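Local coordinates for protein 2-polyprenyl-6-methoxyphenol hydroxylase-like FAD-dependent oxidoreductase (Streptomyces sp. NRRL 11266, PDB 6UI5) that binds flavin-adenine dinucleotide in a Rossmann-type domain and is probably an FAD-dependent oxidoreductase related to the aromatic-ring hydroxylases, at residues P35-E40 and L100-I105; V29-H34 and W117-T122. All blocks are in the same frame, centred on the assembly; numbering follows the deposited sequence.

Interaction 1. Residues P35-E40 and L100-I105. With FAD (flavin-adenine dinucleotide), chain C.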
loop_
_atom_site.group_PDB
_atom_site.type_symbol
_atom_site.label_atom_id
_atom_site.label_comp_id
_atom_site.label_asym_id
_atom_site.label_seq_id
_atom_site.Cartn_x
_atom_site.Cartn_y
_atom_site.Cartn_z
ATOM N N PRO A 35 -29.775 -3.898 32.378
ATOM C CA PRO A 35 -31.066 -4.385 32.900
ATOM C C PRO A 35 -32.011 -4.828 31.790
ATOM O O PRO A 35 -32.774 -5.783 31.957
ATOM C CB PRO A 35 -31.620 -3.175 33.666
ATOM C CG PRO A 35 -31.050 -1.990 32.952
ATOM C CD PRO A 35 -29.704 -2.423 32.357
ATOM N N THR A 36 -31.979 -4.127 30.658
ATOM C CA THR A 36 -32.673 -4.515 29.438
ATOM C C THR A 36 -31.696 -4.350 28.288
ATOM O O THR A 36 -30.564 -3.907 28.489
ATOM C CB THR A 36 -33.929 -3.670 29.195
ATOM O OG1 THR A 36 -34.635 -4.197 28.066
ATOM C CG2 THR A 36 -33.550 -2.210 28.908
ATOM N N GLN A 37 -32.137 -4.711 27.077
ATOM C CA GLN A 37 -31.329 -4.486 25.882
ATOM C C GLN A 37 -30.859 -3.045 25.848
ATOM O O GLN A 37 -31.637 -2.130 26.104
ATOM C CB GLN A 37 -32.125 -4.780 24.610
ATOM C CG GLN A 37 -31.459 -4.213 23.352
ATOM C CD GLN A 37 -32.320 -4.335 22.087
ATOM O OE1 GLN A 37 -33.487 -4.746 22.139
ATOM N NE2 GLN A 37 -31.746 -3.954 20.946
ATOM N N ARG A 38 -29.583 -2.849 25.539
ATOM C CA ARG A 38 -29.030 -1.510 25.643
ATOM C C ARG A 38 -29.589 -0.605 24.556
ATOM O O ARG A 38 -30.198 -1.040 23.579
ATOM C CB ARG A 38 -27.503 -1.524 25.556
ATOM C CG ARG A 38 -26.942 -2.055 24.250
ATOM C CD ARG A 38 -25.448 -2.316 24.404
ATOM N NE ARG A 38 -24.858 -2.849 23.179
ATOM C CZ ARG A 38 -23.589 -3.239 23.046
ATOM N NH1 ARG A 38 -22.749 -3.181 24.067
ATOM N NH2 ARG A 38 -23.158 -3.704 21.872
ATOM N N ALA A 39 -29.388 0.685 24.767
ATOM C CA ALA A 39 -29.720 1.721 23.808
ATOM C C ALA A 39 -28.474 2.315 23.189
ATOM O O ALA A 39 -28.569 2.954 22.138
ATOM C CB ALA A 39 -30.549 2.840 24.488
ATOM N N GLU A 40 -27.314 2.114 23.819
ATOM C CA GLU A 40 -26.032 2.610 23.316
ATOM C C GLU A 40 -25.483 1.658 22.246
ATOM O O GLU A 40 -24.443 1.018 22.402
ATOM C CB GLU A 40 -25.047 2.778 24.468
ATOM C CG GLU A 40 -25.585 3.549 25.686
ATOM C CD GLU A 40 -26.537 2.728 26.544
ATOM O OE1 GLU A 40 -27.740 3.058 26.566
ATOM O OE2 GLU A 40 -26.087 1.742 27.173
ATOM N N LEU A 100 -30.777 -4.924 14.945
ATOM C CA LEU A 100 -30.109 -6.217 14.835
ATOM C C LEU A 100 -30.088 -6.953 16.165
ATOM O O LEU A 100 -30.380 -8.157 16.226
ATOM C CB LEU A 100 -28.692 -6.025 14.336
ATOM C CG LEU A 100 -27.821 -7.251 14.559
ATOM C CD1 LEU A 100 -28.201 -8.306 13.548
ATOM C CD2 LEU A 100 -26.377 -6.856 14.415
ATOM N N GLU A 101 -29.712 -6.252 17.242
ATOM C CA GLU A 101 -29.613 -6.906 18.537
ATOM C C GLU A 101 -30.974 -7.398 18.987
ATOM O O GLU A 101 -31.078 -8.461 19.610
ATOM C CB GLU A 101 -29.000 -5.960 19.581
ATOM C CG GLU A 101 -27.685 -5.339 19.121
ATOM C CD GLU A 101 -26.817 -4.761 20.259
ATOM O OE1 GLU A 101 -25.608 -4.572 20.001
ATOM O OE2 GLU A 101 -27.328 -4.489 21.384
ATOM N N LYS A 102 -32.024 -6.655 18.651
ATOM C CA LYS A 102 -33.364 -7.084 19.016
ATOM C C LYS A 102 -33.704 -8.418 18.355
ATOM O O LYS A 102 -34.185 -9.342 19.022
ATOM C CB LYS A 102 -34.366 -5.992 18.656
ATOM C CG LYS A 102 -35.816 -6.355 18.867
ATOM C CD LYS A 102 -36.197 -6.279 20.303
ATOM C CE LYS A 102 -37.646 -6.682 20.488
ATOM N NZ LYS A 102 -37.892 -8.100 20.146
ATOM N N VAL A 103 -33.409 -8.573 17.055
ATOM C CA VAL A 103 -33.794 -9.853 16.457
ATOM C C VAL A 103 -32.936 -10.984 17.017
ATOM O O VAL A 103 -33.404 -12.128 17.119
ATOM C CB VAL A 103 -33.768 -9.841 14.910
ATOM C CG1 VAL A 103 -34.602 -8.693 14.351
ATOM C CG2 VAL A 103 -32.375 -9.800 14.382
ATOM N N LEU A 104 -31.695 -10.702 17.432
ATOM C CA LEU A 104 -30.913 -11.800 17.993
ATOM C C LEU A 104 -31.302 -12.118 19.441
ATOM O O LEU A 104 -31.260 -13.292 19.843
ATOM C CB LEU A 104 -29.421 -11.514 17.882
ATOM C CG LEU A 104 -28.927 -11.130 16.488
ATOM C CD1 LEU A 104 -27.650 -10.280 16.583
ATOM C CD2 LEU A 104 -28.685 -12.382 15.559
ATOM N N ILE A 105 -31.692 -11.111 20.235
ATOM C CA ILE A 105 -32.279 -11.418 21.536
ATOM C C ILE A 105 -33.540 -12.250 21.353
ATOM O O ILE A 105 -33.779 -13.217 22.087
ATOM C CB ILE A 105 -32.565 -10.128 22.332
ATOM C CG1 ILE A 105 -31.270 -9.384 22.671
ATOM C CG2 ILE A 105 -33.376 -10.463 23.584
ATOM C CD1 ILE A 105 -31.511 -7.956 23.209
HETATM P PA FAD C . -19.821 -5.059 22.939
HETATM O O1A FAD C . -20.720 -4.426 21.901
HETATM O O2A FAD C . -18.951 -3.972 23.548
HETATM O O5B FAD C . -20.697 -5.961 24.018
HETATM C C5B FAD C . -20.068 -6.486 25.177
HETATM C C4B FAD C . -21.169 -6.747 26.256
HETATM O O4B FAD C . -20.715 -7.371 27.315
HETATM C C3B FAD C . -21.712 -5.400 26.788
HETATM O O3B FAD C . -23.060 -5.509 26.939
HETATM C C2B FAD C . -21.023 -5.235 28.157
HETATM O O2B FAD C . -21.808 -4.249 28.945
HETATM C C1B FAD C . -21.109 -6.450 28.626
HETATM N N9A FAD C . -20.142 -6.818 29.642
HETATM C C8A FAD C . -18.861 -6.398 29.737
HETATM N N7A FAD C . -18.291 -7.036 30.782
HETATM C C5A FAD C . -19.219 -7.866 31.316
HETATM C C6A FAD C . -19.184 -8.751 32.387
HETATM N N6A FAD C . -18.246 -9.206 33.402
HETATM N N1A FAD C . -20.267 -9.461 32.716
HETATM C C2A FAD C . -21.406 -9.332 32.001
HETATM N N3A FAD C . -21.436 -8.475 30.941
HETATM C C4A FAD C . -20.352 -7.743 30.601
HETATM N N1 FAD C . -19.817 -1.069 14.497
HETATM C C2 FAD C . -20.181 -1.059 13.050
HETATM O O2 FAD C . -20.389 -2.065 12.455
HETATM N N3 FAD C . -20.289 0.252 12.348
HETATM C C4 FAD C . -20.038 1.488 13.090
HETATM O O4 FAD C . -20.117 2.545 12.561
HETATM C C4X FAD C . -19.670 1.439 14.552
HETATM N N5 FAD C . -19.428 2.695 15.225
HETATM C C5X FAD C . -19.050 2.678 16.660
HETATM C C6 FAD C . -18.813 3.897 17.300
HETATM C C7 FAD C . -18.464 3.914 18.645
HETATM C C7M FAD C . -18.270 5.366 19.062
HETATM C C8 FAD C . -18.347 2.725 19.381
HETATM C C8M FAD C . -17.962 2.843 20.861
HETATM C C9 FAD C . -18.583 1.495 18.740
HETATM C C9A FAD C . -18.933 1.456 17.369
HETATM N N10 FAD C . -19.178 0.143 16.661
HETATM C C10 FAD C . -19.557 0.169 15.251
HETATM C "C1'" FAD C . -19.087 -1.111 17.435
HETATM C "C2'" FAD C . -18.120 -2.218 16.978
HETATM O "O2'" FAD C . -18.650 -2.977 15.956
HETATM C "C3'" FAD C . -17.911 -3.229 18.104
HETATM O "O3'" FAD C . -16.835 -4.029 17.731
HETATM C "C4'" FAD C . -19.089 -4.188 18.372
HETATM O "O4'" FAD C . -20.284 -3.550 18.724
HETATM C "C5'" FAD C . -18.620 -5.002 19.584
HETATM O "O5'" FAD C . -19.366 -6.179 19.720
HETATM P P FAD C . -19.128 -7.171 21.020
HETATM O O1P FAD C . -20.396 -7.950 21.276
HETATM O O2P FAD C . -17.908 -8.066 20.907
HETATM O O3P FAD C . -18.772 -6.148 22.268
#

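Interaction 2. Residues V29-H34 and W117-T122. With FAD (flavin-adenine dinucleotide), chain C.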
loop_
_atom_site.group_PDB
_atom_site.type_symbol
_atom_site.label_atom_id
_atom_site.label_comp_id
_atom_site.label_asym_id
_atom_site.label_seq_id
_atom_site.Cartn_x
_atom_site.Cartn_y
_atom_site.Cartn_z
ATOM N N VAL A 29 -25.741 -20.320 28.571
ATOM C CA VAL A 29 -26.189 -19.263 29.464
ATOM C C VAL A 29 -25.397 -18.015 29.119
ATOM O O VAL A 29 -24.163 -18.018 29.169
ATOM C CB VAL A 29 -26.040 -19.644 30.941
ATOM C CG1 VAL A 29 -26.027 -18.399 31.801
ATOM C CG2 VAL A 29 -27.179 -20.567 31.334
ATOM N N LEU A 30 -26.111 -16.971 28.728
ATOM C CA LEU A 30 -25.545 -15.742 28.224
ATOM C C LEU A 30 -25.772 -14.686 29.289
ATOM O O LEU A 30 -26.896 -14.518 29.772
ATOM C CB LEU A 30 -26.214 -15.367 26.902
ATOM C CG LEU A 30 -26.047 -13.994 26.292
ATOM C CD1 LEU A 30 -24.632 -13.832 25.872
ATOM C CD2 LEU A 30 -26.966 -13.861 25.071
ATOM N N VAL A 31 -24.696 -14.024 29.689
ATOM C CA VAL A 31 -24.691 -13.099 30.808
ATOM C C VAL A 31 -24.364 -11.712 30.277
ATOM O O VAL A 31 -23.394 -11.539 29.525
ATOM C CB VAL A 31 -23.676 -13.540 31.879
ATOM C CG1 VAL A 31 -23.358 -12.399 32.782
ATOM C CG2 VAL A 31 -24.239 -14.669 32.693
ATOM N N ASP A 32 -25.180 -10.733 30.656
ATOM C CA ASP A 32 -24.865 -9.329 30.432
ATOM C C ASP A 32 -25.324 -8.560 31.660
ATOM O O ASP A 32 -26.204 -9.015 32.398
ATOM C CB ASP A 32 -25.542 -8.773 29.172
ATOM C CG ASP A 32 -24.973 -7.425 28.740
ATOM O OD1 ASP A 32 -24.060 -7.408 27.877
ATOM O OD2 ASP A 32 -25.444 -6.379 29.251
ATOM N N ILE A 33 -24.730 -7.388 31.884
ATOM C CA ILE A 33 -25.076 -6.639 33.085
ATOM C C ILE A 33 -26.176 -5.606 32.864
ATOM O O ILE A 33 -26.822 -5.210 33.840
ATOM C CB ILE A 33 -23.825 -5.996 33.731
ATOM C CG1 ILE A 33 -22.900 -5.351 32.708
ATOM C CG2 ILE A 33 -23.007 -7.033 34.413
ATOM C CD1 ILE A 33 -23.382 -4.041 32.182
ATOM N N HIS A 34 -26.441 -5.193 31.626
ATOM C CA HIS A 34 -27.516 -4.241 31.398
ATOM C C HIS A 34 -28.834 -4.787 31.954
ATOM O O HIS A 34 -29.022 -6.001 32.027
ATOM C CB HIS A 34 -27.670 -3.941 29.914
ATOM C CG HIS A 34 -26.527 -3.176 29.321
ATOM N ND1 HIS A 34 -26.696 -1.965 28.689
ATOM C CD2 HIS A 34 -25.209 -3.466 29.223
ATOM C CE1 HIS A 34 -25.531 -1.530 28.246
ATOM N NE2 HIS A 34 -24.611 -2.425 28.554
ATOM N N TRP A 117 -29.978 -10.655 31.921
ATOM C CA TRP A 117 -29.637 -9.270 32.178
ATOM C C TRP A 117 -29.238 -9.082 33.659
ATOM O O TRP A 117 -29.482 -9.944 34.514
ATOM C CB TRP A 117 -30.816 -8.380 31.782
ATOM C CG TRP A 117 -31.353 -8.665 30.395
ATOM C CD1 TRP A 117 -32.507 -9.327 30.074
ATOM C CD2 TRP A 117 -30.750 -8.295 29.152
ATOM N NE1 TRP A 117 -32.661 -9.383 28.708
ATOM C CE2 TRP A 117 -31.595 -8.758 28.119
ATOM C CE3 TRP A 117 -29.577 -7.613 28.810
ATOM C CZ2 TRP A 117 -31.297 -8.569 26.771
ATOM C CZ3 TRP A 117 -29.284 -7.425 27.464
ATOM C CH2 TRP A 117 -30.142 -7.898 26.465
ATOM N N ALA A 118 -28.563 -7.961 33.943
ATOM C CA ALA A 118 -28.190 -7.571 35.311
ATOM C C ALA A 118 -27.404 -8.663 36.039
ATOM O O ALA A 118 -27.561 -8.875 37.242
ATOM C CB ALA A 118 -29.427 -7.165 36.130
ATOM N N THR A 119 -26.546 -9.364 35.312
ATOM C CA THR A 119 -25.710 -10.404 35.901
ATOM C C THR A 119 -24.263 -10.179 35.469
ATOM O O THR A 119 -23.988 -9.997 34.280
ATOM C CB THR A 119 -26.205 -11.803 35.501
ATOM O OG1 THR A 119 -27.606 -11.934 35.807
ATOM C CG2 THR A 119 -25.455 -12.854 36.271
ATOM N N ARG A 120 -23.345 -10.138 36.432
ATOM C CA ARG A 120 -21.943 -9.874 36.143
ATOM C C ARG A 120 -21.098 -11.106 36.415
ATOM O O ARG A 120 -21.272 -11.781 37.433
ATOM C CB ARG A 120 -21.392 -8.710 36.968
ATOM C CG ARG A 120 -19.867 -8.624 36.902
ATOM C CD ARG A 120 -19.264 -7.624 37.883
ATOM N NE ARG A 120 -19.712 -6.266 37.602
ATOM C CZ ARG A 120 -19.265 -5.529 36.591
ATOM N NH1 ARG A 120 -19.737 -4.301 36.417
ATOM N NH2 ARG A 120 -18.350 -6.022 35.756
ATOM N N LEU A 121 -20.170 -11.375 35.511
ATOM C CA LEU A 121 -19.143 -12.376 35.736
ATOM C C LEU A 121 -17.968 -11.712 36.443
ATOM O O LEU A 121 -17.332 -10.802 35.891
ATOM C CB LEU A 121 -18.711 -13.005 34.411
ATOM C CG LEU A 121 -17.751 -14.168 34.536
ATOM C CD1 LEU A 121 -18.122 -15.128 33.473
ATOM C CD2 LEU A 121 -16.331 -13.705 34.322
ATOM N N THR A 122 -17.677 -12.165 37.661
ATOM C CA THR A 122 -16.575 -11.604 38.426
ATOM C C THR A 122 -15.290 -12.410 38.323
ATOM O O THR A 122 -14.217 -11.866 38.604
ATOM C CB THR A 122 -16.978 -11.488 39.886
ATOM O OG1 THR A 122 -17.120 -12.807 40.435
ATOM C CG2 THR A 122 -18.307 -10.791 39.960
HETATM P PA FAD C . -19.821 -5.059 22.939
HETATM O O1A FAD C . -20.720 -4.426 21.901
HETATM O O2A FAD C . -18.951 -3.972 23.548
HETATM O O5B FAD C . -20.697 -5.961 24.018
HETATM C C5B FAD C . -20.068 -6.486 25.177
HETATM C C4B FAD C . -21.169 -6.747 26.256
HETATM O O4B FAD C . -20.715 -7.371 27.315
HETATM C C3B FAD C . -21.712 -5.400 26.788
HETATM O O3B FAD C . -23.060 -5.509 26.939
HETATM C C2B FAD C . -21.023 -5.235 28.157
HETATM O O2B FAD C . -21.808 -4.249 28.945
HETATM C C1B FAD C . -21.109 -6.450 28.626
HETATM N N9A FAD C . -20.142 -6.818 29.642
HETATM C C8A FAD C . -18.861 -6.398 29.737
HETATM N N7A FAD C . -18.291 -7.036 30.782
HETATM C C5A FAD C . -19.219 -7.866 31.316
HETATM C C6A FAD C . -19.184 -8.751 32.387
HETATM N N6A FAD C . -18.246 -9.206 33.402
HETATM N N1A FAD C . -20.267 -9.461 32.716
HETATM C C2A FAD C . -21.406 -9.332 32.001
HETATM N N3A FAD C . -21.436 -8.475 30.941
HETATM C C4A FAD C . -20.352 -7.743 30.601
HETATM N N1 FAD C . -19.817 -1.069 14.497
HETATM C C2 FAD C . -20.181 -1.059 13.050
HETATM O O2 FAD C . -20.389 -2.065 12.455
HETATM N N3 FAD C . -20.289 0.252 12.348
HETATM C C4 FAD C . -20.038 1.488 13.090
HETATM O O4 FAD C . -20.117 2.545 12.561
HETATM C C4X FAD C . -19.670 1.439 14.552
HETATM N N5 FAD C . -19.428 2.695 15.225
HETATM C C5X FAD C . -19.050 2.678 16.660
HETATM C C6 FAD C . -18.813 3.897 17.300
HETATM C C7 FAD C . -18.464 3.914 18.645
HETATM C C7M FAD C . -18.270 5.366 19.062
HETATM C C8 FAD C . -18.347 2.725 19.381
HETATM C C8M FAD C . -17.962 2.843 20.861
HETATM C C9 FAD C . -18.583 1.495 18.740
HETATM C C9A FAD C . -18.933 1.456 17.369
HETATM N N10 FAD C . -19.178 0.143 16.661
HETATM C C10 FAD C . -19.557 0.169 15.251
HETATM C "C1'" FAD C . -19.087 -1.111 17.435
HETATM C "C2'" FAD C . -18.120 -2.218 16.978
HETATM O "O2'" FAD C . -18.650 -2.977 15.956
HETATM C "C3'" FAD C . -17.911 -3.229 18.104
HETATM O "O3'" FAD C . -16.835 -4.029 17.731
HETATM C "C4'" FAD C . -19.089 -4.188 18.372
HETATM O "O4'" FAD C . -20.284 -3.550 18.724
HETATM C "C5'" FAD C . -18.620 -5.002 19.584
HETATM O "O5'" FAD C . -19.366 -6.179 19.720
HETATM P P FAD C . -19.128 -7.171 21.020
HETATM O O1P FAD C . -20.396 -7.950 21.276
HETATM O O2P FAD C . -17.908 -8.066 20.907
HETATM O O3P FAD C . -18.772 -6.148 22.268
#

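Interaction 1. Residues P35-E40 and L100-I105
In the Rossmann-type FAD-binding domain, the loop that follows strand 28-31 runs past helix 97-110, and residues 35-40 meet one face of that helix at Glu101, Lys102 and Ile105. The closest packing is made by Gln37, which extends with CG anti to its backbone N and lies across Ile105, whose CD1 comes within 3.5 Å of Gln37 CB. The amide of Gln37 continues over the helix, where NE2 is held by Ser98 O. Beside this lies the polar part. CG of Arg38 takes the crowded position between backbone N and carbonyl carbon (chi1 62°), and from there the chain runs extended to NE, carrying the guanidinium past the Glu101 carboxylate to the cofactor. The two side chains cross at about a right angle, with their flat groups 27° apart. Arg38 NH2 gives the better bond of the salt bridge, 3.2 Å to the syn lone pair of Glu101 OE1, while NE makes a weak one of 3.5 Å to Glu101 OE2. Buried Glu101 is itself positioned by Gln97, whose NE2 bonds to OE1, and both Arg38 and Glu101 rest on Pro12 of helix 12-22. Carboxylate and FAD phosphate together hold the guanidinium in its orientation, and the carboxylate probably helps to balance its charge.

The contact loosens at Lys102, on the solvent side: its CD lies 3.6 Å from Gln37 OE1, and its ammonium turns away to a salt bridge with Asp106. At the opposite, cofactor end, phosphate oxygen O1A of FAD meets the edge of the Arg38 guanidinium, taking a weak bond from NH1 and a short, nearly straight one of 2.5 Å (169°) from NH2.

Interaction 2. Residues V29-H34 and W117-T122
Asp32 OD1 receives the ribose hydroxyl O3B of FAD in a very short hydrogen bond of 2.3 Å. Beside it, the edge of the His34 ring faces O2B, with NE2 giving a weak bond of 3.4 Å. The adenine is read by backbone: Leu121 N gives a weak, long but nearly straight bond (174°) to N1A, and N6A returns another weak one to Leu121 O. Val31 CG1, anti to its backbone N, lies 3.7 Å from C2A of the adenine and also packs against Thr119. An acidic residue just past the end of the second strand, gripping the ribose, is a hallmark of FAD-binding Rossmann folds; here Asp32 follows strand 28-31. Asp32 is in turn held by Ala10 N, which bonds OD1, and by an Asx turn in which OD2 takes His34 N on its anti lone pair at 2.8 Å. Farther out, residues 117-119 clasp this turn: Thr119 N bonds Asp32 O at 3.0 Å, nearly straight (173°), and Ala118 N bonds His34 O at 2.8 Å. Trp117 sets its ring edge toward that same His34 O, and Thr119 OG1 donates back to Trp117 O.

How the interactions relate
Both interactions border FAD within the same domain, but at different places: interaction 2 holds the adenosine end, interaction 1 the pyrophosphate. Residues 29-34 lead straight into 35-40, so a single strand-to-loop run serves both. Interaction 2 is partly buried and joins this run to the chain leading into strand 120-126, mainly by backbone hydrogen bonds; interaction 1 is a surface contact, sets the loop against a helix and relies on a salt bridge and aliphatic side-chain packing. Trp117 joins them: the rim of its indole, at CH2, packs on Ile105 CD1 (3.5 Å) and beside Gln37 CA, while Glu40 OE2 approaches His34 CE1.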